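Local atomic coordinates of 3-dehydroquinate dehydratase (Aquifex aeolicus, PDB entry 2EGZ), a protein that catalyses the cis-dehydration of 3-dehydroquinate to 3-dehydroshikimate, the third step of the chorismate pathway to aromatic amino acids. Residues B[124-127]-B[128-132]. Residues are numbered along the deposited sequence; the frame is centred on the assembly and turned at random.
Sequences NWII and REVLR
Asn124 O lies over the centre of one face of the Arg128 guanidinium, 3.9 Å above its plane, while a water sits in that plane at the edge. The water accepts from Arg128 NH1 at 3.2 Å and from Asn124 ND2, bridging two side chains four residues apart. A bend at chi3 folds the arginine back along the first turn, bringing NH1 within 3.5 Å of Asn124 CB. Each polar end also has a direct partner elsewhere: Arg128 NH1 binds Gln162 OE1, and Asn124 OD1 accepts from Arg155. Replacing Arg128 by an alanine is likely to leave Gln162 OE1 and the bridging water without their NH1 donor, and to take the guanidinium face away from Asn124 O.

With Trp125 CG between the backbone N and the carbonyl carbon (chi1 70°), the indole lies along the helix and carries Ile126 CG1 over one face, 3.3 Å above the plane. Glu129 OE1 comes to the ring's edge, 3.5 Å from Trp125 CZ3, with the carboxylate turned 54° from the indole; the two side chains run alongside each other. Trp125 also packs on Arg68 of the second subunit.

Backbone hydrogen bonds from the N of residue i+4 to the O of residue i define the helix. Arg128 N to Asn124 O is nearly straight (N-H...O 170°), and Leu131 N reaches Ile127 O at 3.2 Å. On the inner side, Ile127 CG2 meets Leu131 CD1 at 4.2 Å; both residues rest on Ile143 of strand 140-146, as does Val130, whose side chain is about 7 Å from that of the Schiff-base Lys142 (nearest atoms). With these three facing the strand and Trp125, Ile126 and Glu129 elsewhere on its surface, the helix is the connection of a beta-alpha-beta crossover between strands 110-117 and 140-146 in the TIM barrel of type I dehydroquinases.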
loop_
_atom_site.group_PDB
_atom_site.type_symbol
_atom_site.label_atom_id
_atom_site.label_comp_id
_atom_site.label_asym_id
_atom_site.label_seq_id
_atom_site.Cartn_x
_atom_site.Cartn_y
_atom_site.Cartn_z
ATOM N N ASN B 124 -14.770 -5.986 -7.050
ATOM C CA ASN B 124 -14.359 -7.206 -7.725
ATOM C C ASN B 124 -13.076 -7.119 -8.530
ATOM O O ASN B 124 -12.265 -8.038 -8.472
ATOM C CB ASN B 124 -15.487 -7.726 -8.617
ATOM C CG ASN B 124 -16.748 -8.022 -7.834
ATOM O OD1 ASN B 124 -16.703 -8.218 -6.617
ATOM N ND2 ASN B 124 -17.879 -8.069 -8.526
ATOM N N TRP B 125 -12.871 -6.027 -9.268
ATOM C CA TRP B 125 -11.665 -5.926 -10.084
ATOM C C TRP B 125 -10.390 -5.978 -9.251
ATOM O O TRP B 125 -9.360 -6.466 -9.720
ATOM C CB TRP B 125 -11.680 -4.660 -10.957
ATOM C CG TRP B 125 -11.513 -3.374 -10.217
ATOM C CD1 TRP B 125 -12.501 -2.589 -9.698
ATOM C CD2 TRP B 125 -10.275 -2.714 -9.921
ATOM N NE1 TRP B 125 -11.954 -1.476 -9.102
ATOM C CE2 TRP B 125 -10.592 -1.527 -9.226
ATOM C CE3 TRP B 125 -8.931 -3.010 -10.183
ATOM C CZ2 TRP B 125 -9.608 -0.633 -8.780
ATOM C CZ3 TRP B 125 -7.950 -2.120 -9.740
ATOM C CH2 TRP B 125 -8.298 -0.944 -9.047
ATOM N N ILE B 126 -10.460 -5.481 -8.020
ATOM C CA ILE B 126 -9.311 -5.507 -7.122
ATOM C C ILE B 126 -9.090 -6.939 -6.634
ATOM O O ILE B 126 -7.958 -7.414 -6.573
ATOM C CB ILE B 126 -9.528 -4.568 -5.915
ATOM C CG1 ILE B 126 -9.465 -3.113 -6.390
ATOM C CG2 ILE B 126 -8.477 -4.830 -4.841
ATOM C CD1 ILE B 126 -9.641 -2.084 -5.288
ATOM N N ILE B 127 -10.175 -7.628 -6.291
ATOM C CA ILE B 127 -10.064 -9.014 -5.846
ATOM C C ILE B 127 -9.382 -9.837 -6.939
ATOM O O ILE B 127 -8.439 -10.586 -6.678
ATOM C CB ILE B 127 -11.458 -9.622 -5.560
ATOM C CG1 ILE B 127 -12.072 -8.936 -4.341
ATOM C CG2 ILE B 127 -11.344 -11.136 -5.352
ATOM C CD1 ILE B 127 -13.501 -9.332 -4.047
ATOM N N ARG B 128 -9.854 -9.682 -8.173
ATOM C CA ARG B 128 -9.285 -10.425 -9.291
ATOM C C ARG B 128 -7.839 -10.041 -9.595
ATOM O O ARG B 128 -7.029 -10.898 -9.939
ATOM C CB ARG B 128 -10.145 -10.241 -10.548
ATOM C CG ARG B 128 -11.512 -10.913 -10.467
ATOM C CD ARG B 128 -12.219 -10.878 -11.820
ATOM N NE ARG B 128 -12.605 -9.520 -12.186
ATOM C CZ ARG B 128 -13.814 -9.006 -11.993
ATOM N NH1 ARG B 128 -14.778 -9.736 -11.442
ATOM N NH2 ARG B 128 -14.055 -7.752 -12.343
ATOM N N GLU B 129 -7.514 -8.758 -9.475
ATOM C CA GLU B 129 -6.150 -8.317 -9.747
ATOM C C GLU B 129 -5.170 -8.895 -8.734
ATOM O O GLU B 129 -4.064 -9.301 -9.093
ATOM C CB GLU B 129 -6.053 -6.795 -9.724
ATOM C CG GLU B 129 -4.663 -6.292 -10.084
ATOM C CD GLU B 129 -4.580 -4.786 -10.095
ATOM O OE1 GLU B 129 -5.374 -4.155 -10.825
ATOM O OE2 GLU B 129 -3.721 -4.233 -9.377
ATOM N N VAL B 130 -5.571 -8.917 -7.466
ATOM C CA VAL B 130 -4.717 -9.464 -6.416
ATOM C C VAL B 130 -4.426 -10.925 -6.717
ATOM O O VAL B 130 -3.288 -11.383 -6.598
ATOM C CB VAL B 130 -5.395 -9.347 -5.024
ATOM C CG1 VAL B 130 -4.628 -10.164 -3.989
ATOM C CG2 VAL B 130 -5.446 -7.884 -4.603
ATOM N N LEU B 131 -5.456 -11.660 -7.114
ATOM C CA LEU B 131 -5.292 -13.070 -7.439
ATOM C C LEU B 131 -4.398 -13.259 -8.657
ATOM O O LEU B 131 -3.478 -14.079 -8.645
ATOM C CB LEU B 131 -6.655 -13.708 -7.697
ATOM C CG LEU B 131 -7.581 -13.724 -6.481
ATOM C CD1 LEU B 131 -8.952 -14.240 -6.892
ATOM C CD2 LEU B 131 -6.973 -14.602 -5.388
ATOM N N ARG B 132 -4.660 -12.497 -9.711
ATOM C CA ARG B 132 -3.857 -12.625 -10.917
ATOM C C ARG B 132 -2.402 -12.241 -10.712
ATOM O O ARG B 132 -1.511 -12.894 -11.250
ATOM C CB ARG B 132 -4.477 -11.810 -12.055
ATOM C CG ARG B 132 -5.712 -12.495 -12.606
ATOM C CD ARG B 132 -6.364 -11.765 -13.755
ATOM N NE ARG B 132 -7.518 -12.532 -14.211
ATOM C CZ ARG B 132 -8.734 -12.029 -14.396
ATOM N NH1 ARG B 132 -8.961 -10.742 -14.170
ATOM N NH2 ARG B 132 -9.729 -12.823 -14.784
HETATM O O HOH W 1 -17.456 -8.035 -11.498
#